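Local coordinates for class II aldolase/adducin domain protein (Pseudomonas syringae pv. phaseolicola 1448A, PDB 3OCR), which is of unproven function but belongs to the class II aldolase/adducin family, whose members include metal-dependent aldolases and actin-binding adducins, at residues V34-A39 with I81-L86; T51-T56 with G75-E80; I134-Q139 with V184-N189; G142-S147 with L227-R232; A152-V157 with K237-A242. One frame throughout, in Å; residues are numbered along the deposited sequence. Where two conformers were deposited one is given.

Contact 1 (V34-A39 with I81-L86); sequences VRVKLA and ITASNL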
# COMPACT_ATOMS: atom_id res chain seq x y z
N VAL A 34 -17.84 6.59 -28.00
CA VAL A 34 -17.09 7.46 -27.08
C VAL A 34 -17.65 7.36 -25.65
O VAL A 34 -16.90 7.43 -24.68
CB VAL A 34 -16.96 8.92 -27.59
CG1 VAL A 34 -16.31 9.82 -26.53
CG2 VAL A 34 -16.10 8.94 -28.87
N ARG A 35 -18.96 7.13 -25.54
CA ARG A 35 -19.60 6.87 -24.25
C ARG A 35 -19.01 5.62 -23.61
O ARG A 35 -18.74 5.60 -22.42
CB ARG A 35 -21.12 6.74 -24.41
CG ARG A 35 -21.85 8.08 -24.36
CD ARG A 35 -23.37 7.95 -24.57
NE ARG A 35 -24.03 9.22 -24.27
CZ ARG A 35 -24.50 9.57 -23.07
NH1 ARG A 35 -24.39 8.75 -22.04
NH2 ARG A 35 -25.08 10.75 -22.90
N VAL A 36 -18.79 4.59 -24.43
CA VAL A 36 -18.24 3.32 -23.97
C VAL A 36 -16.79 3.52 -23.50
O VAL A 36 -16.44 3.09 -22.40
CB VAL A 36 -18.36 2.24 -25.05
CG1 VAL A 36 -17.49 1.04 -24.72
CG2 VAL A 36 -19.83 1.80 -25.23
N LYS A 37 -15.98 4.16 -24.34
CA LYS A 37 -14.57 4.48 -24.03
C LYS A 37 -14.38 5.34 -22.79
O LYS A 37 -13.53 5.04 -21.95
CB LYS A 37 -13.85 5.11 -25.24
CG LYS A 37 -13.45 4.08 -26.31
CD LYS A 37 -13.08 4.72 -27.64
CE LYS A 37 -12.53 3.65 -28.62
NZ LYS A 37 -13.59 2.75 -29.20
N LEU A 38 -15.17 6.41 -22.66
CA LEU A 38 -15.07 7.30 -21.48
C LEU A 38 -15.53 6.57 -20.20
O LEU A 38 -14.91 6.73 -19.16
CB LEU A 38 -15.86 8.61 -21.68
CG LEU A 38 -15.74 9.65 -20.58
CD1 LEU A 38 -14.29 10.15 -20.49
CD2 LEU A 38 -16.71 10.83 -20.81
N ALA A 39 -16.59 5.74 -20.30
CA ALA A 39 -17.00 4.93 -19.16
C ALA A 39 -15.92 3.94 -18.71
O ALA A 39 -15.67 3.78 -17.50
CB ALA A 39 -18.38 4.17 -19.44
N ILE A 81 -19.94 4.47 -13.15
CA ILE A 81 -20.15 5.12 -14.44
C ILE A 81 -20.39 4.06 -15.52
O ILE A 81 -19.73 3.01 -15.51
CB ILE A 81 -18.98 6.01 -14.81
CG1 ILE A 81 -18.68 7.02 -13.67
CG2 ILE A 81 -19.23 6.70 -16.18
CD1 ILE A 81 -19.87 7.92 -13.23
N THR A 82 -21.33 4.33 -16.41
CA THR A 82 -21.63 3.45 -17.54
C THR A 82 -21.79 4.30 -18.80
O THR A 82 -22.07 5.49 -18.72
CB THR A 82 -22.95 2.68 -17.34
OG1 THR A 82 -24.03 3.60 -17.37
CG2 THR A 82 -22.98 1.92 -16.00
N ALA A 83 -21.61 3.68 -19.96
CA ALA A 83 -21.91 4.33 -21.24
C ALA A 83 -23.26 5.03 -21.22
O ALA A 83 -23.37 6.17 -21.65
CB ALA A 83 -21.85 3.30 -22.37
N SER A 84 -24.28 4.34 -20.70
CA SER A 84 -25.61 4.90 -20.60
C SER A 84 -25.82 6.05 -19.63
O SER A 84 -26.75 6.82 -19.81
CB SER A 84 -26.63 3.80 -20.27
OG SER A 84 -26.89 3.02 -21.42
N ASN A 85 -25.00 6.20 -18.60
CA ASN A 85 -25.33 7.23 -17.60
C ASN A 85 -24.46 8.49 -17.62
O ASN A 85 -24.66 9.43 -16.83
CB ASN A 85 -25.54 6.62 -16.18
CG ASN A 85 -24.25 6.16 -15.50
OD1 ASN A 85 -23.14 6.64 -15.78
ND2 ASN A 85 -24.41 5.24 -14.56
N LEU A 86 -23.53 8.53 -18.57
CA LEU A 86 -22.71 9.71 -18.75
C LEU A 86 -23.63 10.85 -19.15
O LEU A 86 -24.72 10.61 -19.69
CB LEU A 86 -21.64 9.48 -19.81
CG LEU A 86 -20.48 8.67 -19.25
CD1 LEU A 86 -19.78 7.99 -20.39
CD2 LEU A 86 -19.50 9.59 -18.47
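Helix 29-47 meets the loop that joins strands 68-71 and 87-90 in a buried contact built round one arginine and a few small apolar groups. Arg35 has CG anti to the carbonyl carbon (chi1 -86°) and its chain runs extended to NE, so its methylenes pass alongside the Ala83 carbonyl before the guanidinium meets the turn edge-on. NH1 grips two oxygens near the guanidinium plane: Arg35 NH1 donates to Ala83 O at 2.8 Å, almost along the C=O axis, and to Leu86 O at 3.0 Å, from above that carbonyl's plane. Arg35 NH2 adds a weak bond to Leu86 O. Glu31 takes NE in a salt bridge, which probably balances the charge and holds the planar group in position. Further along the helix the approach is close, and alanine suits it: Ala39 CB presses on the loop backbone, 3.3 Å from Ala83 N. Val36 CG2 reaches Ala83 CB at 3.8 Å. Leu86 turns inward, its CD1 3.3 Å from Arg35 O and its CD2 3.8 Å from Leu38 CD2, the two leucines crossing obliquely. The loop braces itself: Thr82 N bonds Asn85 OD1 at 3.0 Å, with a weak return bond from Asn85 N to Thr82 OG1. Leu38 and Leu86 both also touch Leu70, as in a helix packed on the mixed sheet of an alpha/beta fold.

Contact 2 (T51-T56 with G75-E80); sequences TDHIYT and GLLFDE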
# COMPACT_ATOMS: atom_id res chain seq x y z
N THR A 51 -8.69 7.79 -7.90
CA THR A 51 -9.93 8.51 -7.61
C THR A 51 -9.83 9.31 -6.33
O THR A 51 -9.01 9.02 -5.48
CB THR A 51 -11.12 7.55 -7.41
OG1 THR A 51 -10.81 6.63 -6.35
CG2 THR A 51 -11.45 6.80 -8.67
N ASP A 52 -10.72 10.30 -6.21
CA ASP A 52 -10.85 11.10 -5.01
C ASP A 52 -12.36 11.18 -4.74
O ASP A 52 -13.01 12.23 -4.90
CB ASP A 52 -10.14 12.46 -5.25
CG ASP A 52 -10.41 13.47 -4.15
OD1 ASP A 52 -10.63 13.06 -2.99
OD2 ASP A 52 -10.37 14.69 -4.45
N HIS A 53 -12.92 10.03 -4.35
CA HIS A 53 -14.34 9.89 -4.04
C HIS A 53 -15.16 10.41 -5.22
O HIS A 53 -15.00 9.94 -6.34
CB HIS A 53 -14.69 10.61 -2.72
CG HIS A 53 -16.01 10.21 -2.14
ND1 HIS A 53 -16.39 8.89 -1.98
CD2 HIS A 53 -17.04 10.95 -1.66
CE1 HIS A 53 -17.60 8.84 -1.45
NE2 HIS A 53 -18.01 10.08 -1.24
N ILE A 54 -16.01 11.40 -4.99
CA ILE A 54 -16.88 11.89 -6.06
C ILE A 54 -16.34 13.13 -6.78
O ILE A 54 -17.07 13.75 -7.56
CB ILE A 54 -18.32 12.17 -5.56
CG1 ILE A 54 -18.30 13.04 -4.30
CG2 ILE A 54 -19.06 10.86 -5.33
CD1 ILE A 54 -19.60 13.76 -4.02
N TYR A 55 -15.10 13.50 -6.50
CA TYR A 55 -14.54 14.70 -7.05
C TYR A 55 -13.62 14.31 -8.23
O TYR A 55 -13.36 13.13 -8.45
CB TYR A 55 -13.85 15.49 -5.94
CG TYR A 55 -14.74 15.57 -4.71
CD1 TYR A 55 -15.86 16.41 -4.69
CD2 TYR A 55 -14.49 14.77 -3.58
CE1 TYR A 55 -16.70 16.47 -3.59
CE2 TYR A 55 -15.33 14.82 -2.46
CZ TYR A 55 -16.44 15.68 -2.48
OH TYR A 55 -17.30 15.76 -1.40
N THR A 56 -13.17 15.30 -8.99
CA THR A 56 -12.45 15.05 -10.26
C THR A 56 -13.28 14.37 -11.36
O THR A 56 -14.25 13.66 -11.09
CB THR A 56 -11.05 14.38 -10.09
OG1 THR A 56 -11.16 12.95 -10.10
CG2 THR A 56 -10.35 14.88 -8.83
N GLY A 75 -22.21 13.37 -8.34
CA GLY A 75 -22.35 12.51 -7.16
C GLY A 75 -22.19 11.01 -7.35
O GLY A 75 -22.20 10.27 -6.38
N LEU A 76 -22.03 10.56 -8.59
CA LEU A 76 -21.72 9.15 -8.84
C LEU A 76 -20.23 8.88 -8.68
O LEU A 76 -19.42 9.72 -9.04
CB LEU A 76 -22.12 8.74 -10.26
CG LEU A 76 -23.60 8.64 -10.60
CD1 LEU A 76 -23.75 7.83 -11.91
CD2 LEU A 76 -24.38 8.01 -9.47
N LEU A 77 -19.90 7.71 -8.17
CA LEU A 77 -18.52 7.24 -8.10
C LEU A 77 -18.04 6.73 -9.47
O LEU A 77 -18.84 6.26 -10.27
CB LEU A 77 -18.41 6.12 -7.07
CG LEU A 77 -18.76 6.48 -5.63
CD1 LEU A 77 -18.80 5.22 -4.77
CD2 LEU A 77 -17.73 7.48 -5.11
N PHE A 78 -16.73 6.81 -9.72
CA PHE A 78 -16.11 6.38 -10.97
C PHE A 78 -16.49 4.94 -11.27
O PHE A 78 -16.65 4.55 -12.42
CB PHE A 78 -14.59 6.50 -10.86
CG PHE A 78 -14.06 7.90 -11.14
CD1 PHE A 78 -14.85 9.02 -10.87
CD2 PHE A 78 -12.81 8.08 -11.68
CE1 PHE A 78 -14.37 10.32 -11.13
CE2 PHE A 78 -12.30 9.38 -11.95
CZ PHE A 78 -13.10 10.49 -11.66
N ASP A 79 -16.67 4.19 -10.18
CA ASP A 79 -17.06 2.80 -10.14
C ASP A 79 -18.47 2.53 -10.66
O ASP A 79 -18.85 1.38 -10.87
CB ASP A 79 -17.06 2.39 -8.67
CG ASP A 79 -16.24 1.17 -8.42
OD1 ASP A 79 -15.77 0.56 -9.40
OD2 ASP A 79 -16.04 0.83 -7.24
N GLU A 80 -19.26 3.58 -10.80
CA GLU A 80 -20.67 3.43 -11.11
C GLU A 80 -20.95 3.89 -12.52
O GLU A 80 -22.05 3.71 -13.04
CB GLU A 80 -21.53 4.25 -10.13
CG GLU A 80 -21.53 3.72 -8.70
CD GLU A 80 -22.25 4.66 -7.74
OE1 GLU A 80 -21.97 5.89 -7.74
OE2 GLU A 80 -23.08 4.17 -6.96
O HOH W 1 -14.81 7.36 -7.46
O HOH W 2 -19.34 12.38 -8.78
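Two irregular loops run past each other with no direct hydrogen bond between them, and the first is bent by a type II' beta turn from Asp52 to Tyr55, closed by Tyr55 N to Asp52 O. Both flank the antiparallel part of the class II aldolase sheet, entering strand 58-61 and leaving strand 68-71. Two waters bridge the backbones: one donates to His53 O and accepts from Phe78 N at 3.0 Å, while the other donates to Ile54 O and Leu76 O. His53 holds a positive phi (54°), a conformation glycine adopts more easily, and its NE2 bonds His256 O of the second subunit. Leu77 CD2 touches both His53 ND1, at 3.7 Å, and Ile54 CG2, at 3.6 Å, crossing both side chains obliquely. Ile54 has CG1 in the crowded position between N and the carbonyl carbon (chi1 50°), which sends CG2 to within 3.4 Å of Gly75 O. Gly75 itself has a positive phi at which a side chain would jam against the preceding carbonyl. Beyond it, Leu77 N is held by Glu80 OE1 through the anti lone pair, and Glu80 OE2 forms a salt bridge with Arg262 of the second subunit. Phe78 is the buried wedge: Thr51 CG2 lies 3.5 Å from its CD2, and its far edge meets Thr56, with Thr56 O near the ring plane and 3.3 Å from Phe78 CE1.

Contact 3 (I134-Q139 with V184-N189); sequences IAVSAQ and VMILRN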
# COMPACT_ATOMS: atom_id res chain seq x y z
N ILE A 134 -0.52 14.53 -6.69
CA ILE A 134 -0.56 15.76 -5.90
C ILE A 134 0.79 15.99 -5.21
O ILE A 134 1.29 17.10 -5.19
CB ILE A 134 -1.72 15.75 -4.90
CG1 ILE A 134 -3.06 15.53 -5.63
CG2 ILE A 134 -1.73 17.02 -4.07
CD1 ILE A 134 -4.20 15.34 -4.70
N ALA A 135 1.40 14.92 -4.69
CA ALA A 135 2.68 15.04 -4.01
C ALA A 135 3.75 15.64 -4.92
O ALA A 135 4.49 16.60 -4.55
CB ALA A 135 3.11 13.64 -3.48
N VAL A 136 3.87 15.07 -6.11
CA VAL A 136 4.79 15.66 -7.10
C VAL A 136 4.40 17.09 -7.46
O VAL A 136 5.29 17.98 -7.56
CB VAL A 136 4.99 14.78 -8.37
CG1 VAL A 136 5.89 15.52 -9.36
CG2 VAL A 136 5.64 13.41 -8.02
N SER A 137 3.09 17.33 -7.63
CA SER A 137 2.57 18.69 -7.83
C SER A 137 3.09 19.67 -6.78
O SER A 137 3.33 20.83 -7.09
CB SER A 137 1.05 18.73 -7.81
OG SER A 137 0.49 17.71 -8.62
N ALA A 138 3.21 19.20 -5.53
CA ALA A 138 3.51 20.07 -4.39
C ALA A 138 4.99 20.42 -4.23
O ALA A 138 5.36 21.13 -3.28
CB ALA A 138 2.98 19.45 -3.11
N GLN A 139 5.84 19.93 -5.13
CA GLN A 139 7.30 20.12 -5.01
C GLN A 139 7.88 21.15 -5.99
O GLN A 139 7.51 21.15 -7.17
CB GLN A 139 8.03 18.77 -5.17
CG GLN A 139 7.55 17.70 -4.16
CD GLN A 139 8.19 16.35 -4.36
OE1 GLN A 139 8.90 16.09 -5.35
NE2 GLN A 139 7.89 15.45 -3.45
N VAL A 184 -0.03 17.64 -21.44
CA VAL A 184 0.18 17.15 -20.06
C VAL A 184 0.51 18.36 -19.20
O VAL A 184 1.37 19.17 -19.58
CB VAL A 184 1.37 16.18 -19.97
CG1 VAL A 184 1.53 15.68 -18.54
CG2 VAL A 184 1.23 15.00 -20.95
N MSE A 185 -0.17 18.48 -18.05
CA MSE A 185 0.04 19.60 -17.14
C MSE A 185 0.06 19.15 -15.68
O MSE A 185 -0.74 18.29 -15.23
CB MSE A 185 -1.01 20.69 -17.33
CG MSE A 185 -0.63 22.07 -16.63
SE MSE A 185 -1.47 23.64 -17.45
CE MSE A 185 -3.17 22.68 -17.70
N ILE A 186 0.98 19.73 -14.94
CA ILE A 186 0.96 19.53 -13.52
C ILE A 186 0.34 20.78 -12.92
O ILE A 186 0.86 21.92 -13.06
CB ILE A 186 2.37 19.14 -12.96
CG1 ILE A 186 2.74 17.73 -13.45
CG2 ILE A 186 2.41 19.22 -11.43
CD1 ILE A 186 4.19 17.26 -13.06
N LEU A 187 -0.79 20.59 -12.26
CA LEU A 187 -1.46 21.69 -11.58
C LEU A 187 -0.85 21.74 -10.18
O LEU A 187 -1.13 20.90 -9.34
CB LEU A 187 -2.98 21.42 -11.52
CG LEU A 187 -3.65 21.17 -12.88
CD1 LEU A 187 -5.00 20.48 -12.69
CD2 LEU A 187 -3.81 22.46 -13.70
N ARG A 188 0.07 22.69 -9.96
CA ARG A 188 0.82 22.73 -8.73
C ARG A 188 -0.11 22.78 -7.52
O ARG A 188 -1.14 23.49 -7.53
CB ARG A 188 1.80 23.94 -8.69
CG ARG A 188 2.92 23.93 -9.72
CD ARG A 188 3.91 25.03 -9.34
NE ARG A 188 4.84 25.38 -10.40
CZ ARG A 188 6.02 24.80 -10.59
NH1 ARG A 188 6.44 23.81 -9.81
NH2 ARG A 188 6.79 25.22 -11.60
N ASN A 189 0.28 22.03 -6.49
CA ASN A 189 -0.45 21.84 -5.24
C ASN A 189 -1.86 21.35 -5.48
O ASN A 189 -2.75 21.63 -4.70
CB ASN A 189 -0.51 23.14 -4.44
CG ASN A 189 0.87 23.73 -4.21
OD1 ASN A 189 1.24 24.67 -4.88
ND2 ASN A 189 1.65 23.15 -3.27
O HOH W 3 5.09 21.72 -8.54
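Ser137, at the C-terminal end of helix 131-137, points its CB at the end of strand 184-187. Ser137 CB is 3.4 Å from Leu187 O, a closeness that suits so small a residue. Its hydroxyl stands anti to the carbonyl carbon (chi1 -47°) and has Gly133 O and Gly191 O as hydrogen-bonding partners; the serine was modelled in two conformers. Ile186 leaves the strand toward the helix. CG2, anti to its backbone N, comes against Ser137 CA at 3.6 Å, while CD1, on the other branch, makes a looser contact with Val136 CG1 at 4.4 Å. Arg188 leaves alongside the helix end, with CG anti to its carbonyl carbon and the chain extended to NE. This carries NH1 over to the helix terminus, where it bonds Lys140 O weakly and a bound water links three groups: the water accepts from Arg188 NH1 at 2.8 Å and donates to Gln139 O and, at a very short 2.4 Å, to Ser137 O. That last oxygen, at the end of the helix, also takes a weak but straight bond from Asn189 N at 3.3 Å. Asn189 adopts a left-handed backbone conformation (phi 55°), for which asparagine is well suited. Its CB points away, but the amide swings back so that ND2 lies 3.8 Å from Ala138 CA. That amide is held by Val228 O and Ile146 O of the second subunit. Here a helix end meets the residues that follow a strand, at a subunit interface, on the central sheet of the class II aldolase fold.

Contact 4 (G142-S147 with L227-R232); sequences GLLPIS and LVFPPR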
# COMPACT_ATOMS: atom_id res chain seq x y z
N GLY A 142 9.03 19.91 -9.21
CA GLY A 142 8.03 19.07 -9.88
C GLY A 142 8.60 17.73 -10.28
O GLY A 142 9.33 17.11 -9.51
N LEU A 143 8.28 17.27 -11.49
CA LEU A 143 8.66 15.92 -11.91
C LEU A 143 10.12 15.87 -12.34
O LEU A 143 10.50 16.49 -13.31
CB LEU A 143 7.74 15.41 -13.03
CG LEU A 143 7.92 13.96 -13.49
CD1 LEU A 143 7.36 12.94 -12.52
CD2 LEU A 143 7.32 13.78 -14.89
N LEU A 144 10.91 15.07 -11.62
CA LEU A 144 12.35 15.00 -11.80
C LEU A 144 12.73 14.01 -12.93
O LEU A 144 12.01 13.03 -13.14
CB LEU A 144 13.00 14.61 -10.46
CG LEU A 144 12.76 15.55 -9.25
CD1 LEU A 144 13.24 14.88 -7.95
CD2 LEU A 144 13.49 16.87 -9.42
N PRO A 145 13.83 14.27 -13.66
CA PRO A 145 14.25 13.32 -14.70
C PRO A 145 15.16 12.18 -14.14
O PRO A 145 16.36 12.17 -14.37
CB PRO A 145 14.99 14.21 -15.70
CG PRO A 145 15.60 15.30 -14.87
CD PRO A 145 14.70 15.46 -13.63
N ILE A 146 14.58 11.26 -13.38
CA ILE A 146 15.41 10.27 -12.63
C ILE A 146 15.02 8.83 -12.89
O ILE A 146 15.55 7.90 -12.26
CB ILE A 146 15.43 10.55 -11.09
CG1 ILE A 146 14.01 10.78 -10.53
CG2 ILE A 146 16.26 11.80 -10.79
CD1 ILE A 146 13.24 9.50 -10.28
N SER A 147 14.08 8.64 -13.80
CA SER A 147 13.65 7.31 -14.19
C SER A 147 13.28 7.31 -15.66
O SER A 147 12.94 8.34 -16.22
CB SER A 147 12.45 6.86 -13.34
OG SER A 147 11.26 7.61 -13.66
N LEU A 227 19.80 11.48 -5.40
CA LEU A 227 19.36 11.03 -6.71
C LEU A 227 20.46 11.09 -7.75
O LEU A 227 21.31 11.98 -7.72
CB LEU A 227 18.14 11.84 -7.16
CG LEU A 227 16.87 11.73 -6.32
CD1 LEU A 227 15.86 12.71 -6.83
CD2 LEU A 227 16.30 10.34 -6.38
N VAL A 228 20.46 10.10 -8.64
CA VAL A 228 21.30 10.15 -9.85
C VAL A 228 20.49 10.74 -11.00
O VAL A 228 19.45 10.19 -11.40
CB VAL A 228 21.81 8.74 -10.31
CG1 VAL A 228 22.61 8.86 -11.60
CG2 VAL A 228 22.64 8.10 -9.27
N PHE A 229 21.00 11.84 -11.54
CA PHE A 229 20.43 12.48 -12.72
C PHE A 229 21.27 12.07 -13.93
O PHE A 229 22.45 12.49 -14.03
CB PHE A 229 20.46 14.01 -12.55
CG PHE A 229 19.55 14.52 -11.46
CD1 PHE A 229 18.30 15.04 -11.79
CD2 PHE A 229 19.93 14.49 -10.12
CE1 PHE A 229 17.44 15.51 -10.79
CE2 PHE A 229 19.07 14.96 -9.12
CZ PHE A 229 17.83 15.47 -9.45
N PRO A 230 20.69 11.26 -14.85
CA PRO A 230 21.41 10.95 -16.10
C PRO A 230 21.80 12.23 -16.84
O PRO A 230 21.18 13.28 -16.64
CB PRO A 230 20.35 10.18 -16.91
CG PRO A 230 19.44 9.61 -15.90
CD PRO A 230 19.35 10.65 -14.83
N PRO A 231 22.83 12.15 -17.71
CA PRO A 231 23.32 13.36 -18.36
C PRO A 231 22.28 13.92 -19.30
O PRO A 231 21.34 13.21 -19.70
CB PRO A 231 24.56 12.88 -19.14
CG PRO A 231 24.83 11.50 -18.68
CD PRO A 231 23.53 10.95 -18.19
N ARG A 232 22.41 15.21 -19.60
CA ARG A 232 21.47 15.94 -20.44
C ARG A 232 21.26 15.27 -21.81
O ARG A 232 20.12 15.18 -22.29
CB ARG A 232 21.93 17.40 -20.60
CG ARG A 232 21.81 18.22 -19.31
CD ARG A 232 20.51 19.04 -19.26
NE ARG A 232 20.00 19.30 -17.90
CZ ARG A 232 20.49 20.21 -17.05
NH1 ARG A 232 21.53 20.98 -17.38
NH2 ARG A 232 19.94 20.34 -15.85
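Leu227 lies in the loop between helices 199-219 and 232-243, which here packs against an inverse gamma turn centred on Pro145 and closed by a weak bond, Ile146 N to Leu144 O; both loops edge the alpha/beta domain of the aldolase II fold. Its CB points toward the other loop, and with CG anti to the carbonyl carbon Leu227 CD1 meets Leu144 CD1 at 3.6 Å, the two chains crossing at about a right angle. Ile146 CG2 is a second neighbour of the same methyl. Leu227 O is given over to Lys140 of the third subunit, which places the contact in a subunit interface. Val228 contributes backbone more than side chain: Val228 O approaches Ile146 CG2 at 3.6 Å. Phe229 follows, and although its CB starts out to one side, the ring bends back over the first loop. One face covers Ile146 CG2, 4.0 Å from the ring centroid and 17° off the normal, a CH-pi contact. Ile146 has CG1 in the crowded position between N and the carbonyl carbon (chi1 48°), which leaves CG2, anti to the carbonyl carbon, to meet the ring. At the edge of the ring Pro145 CD lies 3.9 Å from Phe229 CE1. Isoleucine and proline thus touch the aromatic differently, one by face and one by rim, apolar groups that shelter part of an exposed ring. Pro230 completes the walk, its CD resting 3.4 Å from Pro145 O, a buried carbonyl oxygen that finds no hydrogen-bonding partner in the model.

Contact 5 (A152-V157 with K237-A242); sequences AFSGRV and KVEEQA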
# COMPACT_ATOMS: atom_id res chain seq x y z
N ALA A 152 10.82 10.20 -20.04
CA ALA A 152 9.95 10.17 -21.20
C ALA A 152 9.00 11.39 -21.31
O ALA A 152 8.55 11.75 -22.41
CB ALA A 152 9.15 8.83 -21.22
N PHE A 153 8.68 12.02 -20.17
CA PHE A 153 7.90 13.28 -20.15
C PHE A 153 8.73 14.56 -20.31
O PHE A 153 8.18 15.66 -20.27
CB PHE A 153 7.07 13.35 -18.86
CG PHE A 153 5.86 12.45 -18.90
CD1 PHE A 153 5.89 11.18 -18.31
CD2 PHE A 153 4.73 12.84 -19.59
CE1 PHE A 153 4.76 10.33 -18.40
CE2 PHE A 153 3.60 12.00 -19.66
CZ PHE A 153 3.63 10.76 -19.06
N SER A 154 10.04 14.44 -20.49
CA SER A 154 10.86 15.64 -20.58
C SER A 154 10.41 16.50 -21.77
O SER A 154 10.29 16.00 -22.89
CB SER A 154 12.34 15.29 -20.69
OG SER A 154 13.12 16.48 -20.84
N GLY A 155 10.13 17.77 -21.50
CA GLY A 155 9.66 18.71 -22.51
C GLY A 155 8.19 18.52 -22.92
O GLY A 155 7.74 19.17 -23.86
N ARG A 156 7.46 17.65 -22.22
CA ARG A 156 6.04 17.44 -22.53
C ARG A 156 5.08 18.08 -21.50
O ARG A 156 3.86 18.08 -21.68
CB ARG A 156 5.72 15.95 -22.65
CG ARG A 156 6.24 15.28 -23.94
CD ARG A 156 6.27 13.76 -23.75
NE ARG A 156 4.93 13.14 -23.66
CZ ARG A 156 4.70 11.92 -23.19
NH1 ARG A 156 5.70 11.17 -22.73
NH2 ARG A 156 3.46 11.43 -23.18
N VAL A 157 5.64 18.60 -20.41
CA VAL A 157 4.85 18.90 -19.23
C VAL A 157 4.76 20.39 -18.98
O VAL A 157 5.80 21.08 -18.90
CB VAL A 157 5.40 18.16 -17.96
CG1 VAL A 157 4.50 18.43 -16.75
CG2 VAL A 157 5.53 16.67 -18.25
N LYS A 237 18.09 12.23 -25.82
CA LYS A 237 17.84 11.00 -26.56
C LYS A 237 16.45 10.40 -26.26
O LYS A 237 15.73 10.02 -27.18
CB LYS A 237 18.96 9.97 -26.30
CG LYS A 237 18.83 8.62 -27.06
CD LYS A 237 20.19 7.93 -27.37
CE LYS A 237 20.10 6.36 -27.50
NZ LYS A 237 19.64 5.59 -26.22
N VAL A 238 16.09 10.32 -24.99
CA VAL A 238 14.79 9.76 -24.62
C VAL A 238 13.65 10.63 -25.17
O VAL A 238 12.59 10.11 -25.59
CB VAL A 238 14.67 9.51 -23.11
CG1 VAL A 238 13.23 9.08 -22.73
CG2 VAL A 238 15.68 8.43 -22.68
N GLU A 239 13.88 11.95 -25.17
CA GLU A 239 12.94 12.92 -25.73
C GLU A 239 12.70 12.62 -27.20
O GLU A 239 11.56 12.65 -27.66
CB GLU A 239 13.45 14.37 -25.59
CG GLU A 239 13.51 14.90 -24.17
CD GLU A 239 13.79 16.40 -24.11
OE1 GLU A 239 13.63 17.11 -25.13
OE2 GLU A 239 14.16 16.88 -23.02
N GLU A 240 13.77 12.32 -27.93
CA GLU A 240 13.66 11.99 -29.35
C GLU A 240 12.96 10.63 -29.53
O GLU A 240 12.07 10.50 -30.36
CB GLU A 240 15.04 12.03 -30.02
CG GLU A 240 15.00 12.03 -31.54
CD GLU A 240 14.27 13.23 -32.15
OE1 GLU A 240 14.13 14.27 -31.45
OE2 GLU A 240 13.86 13.12 -33.32
N GLN A 241 13.35 9.65 -28.72
CA GLN A 241 12.72 8.32 -28.69
C GLN A 241 11.22 8.36 -28.40
O GLN A 241 10.45 7.58 -28.96
CB GLN A 241 13.45 7.42 -27.67
CG GLN A 241 14.80 6.87 -28.17
CD GLN A 241 15.78 6.46 -27.06
OE1 GLN A 241 16.85 5.92 -27.35
NE2 GLN A 241 15.42 6.71 -25.80
N ALA A 242 10.80 9.27 -27.52
CA ALA A 242 9.38 9.44 -27.19
C ALA A 242 8.63 10.37 -28.15
O ALA A 242 7.41 10.29 -28.24
CB ALA A 242 9.19 9.89 -25.73
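One polar bond dominates: Ser154 OG donates to Glu239 OE2 at a very short 2.4 Å, meeting the carboxylate from above its plane. Serine places OG anti to its own backbone N (chi1 177°), and Glu239 stretches out fully beyond CG to bring the oxygen across. Such a short separation is consistent with a strong charge-assisted bond, although the pair lies near the surface. Glu239 CG also packs beside Ser154 CB at 3.7 Å. A second polar bond is internal to the loop, from Arg156 NH1 to Ala152 O at 2.9 Å, and the guanidinium also rests over the Phe153 ring. Backbone hydrogen bonding shapes this loop, which joins helix 148-151 to strand 157-160 in the alpha/beta fold: Arg156 N returns to Phe153 O across a type II beta turn, with Gly155 at the position of positive phi (75°). Helix 232-243 lies against that loop. Small groups pack the rest, as close approach of helix and loop requires. Val238 CG1, anti to its backbone N, touches Ala152 CA at 3.8 Å, and one helical turn on Ala242 CB makes van der Waals contact with the loop backbone, 3.9 Å from Ala152 O. Val238 also packs on Gly164 of the third subunit.

Contacts 1, 2 and 3 are buried, contact 4 is partly buried and contact 5 lies at the surface. Contacts 1 and 2 share the connection leaving strand 68-71 and touch through Asn85 and Glu80, yet the first relies on arginine-to-carbonyl bonds and the second on apolar groups and bridging waters. Contacts 3, 4 and 5 gather at the other end of the sheet and interleave along the chain: Val136 packs on the Gly142-Leu143 backbone, Val184 on Phe153, and Leu143 on Phe153. There a water-bridged helix end gives way to aromatic and proline packing and then to a serine-glutamate bond. Contacts 2 and 3 reach the second subunit, contacts 4 and 5 the third; contact 1 meets none.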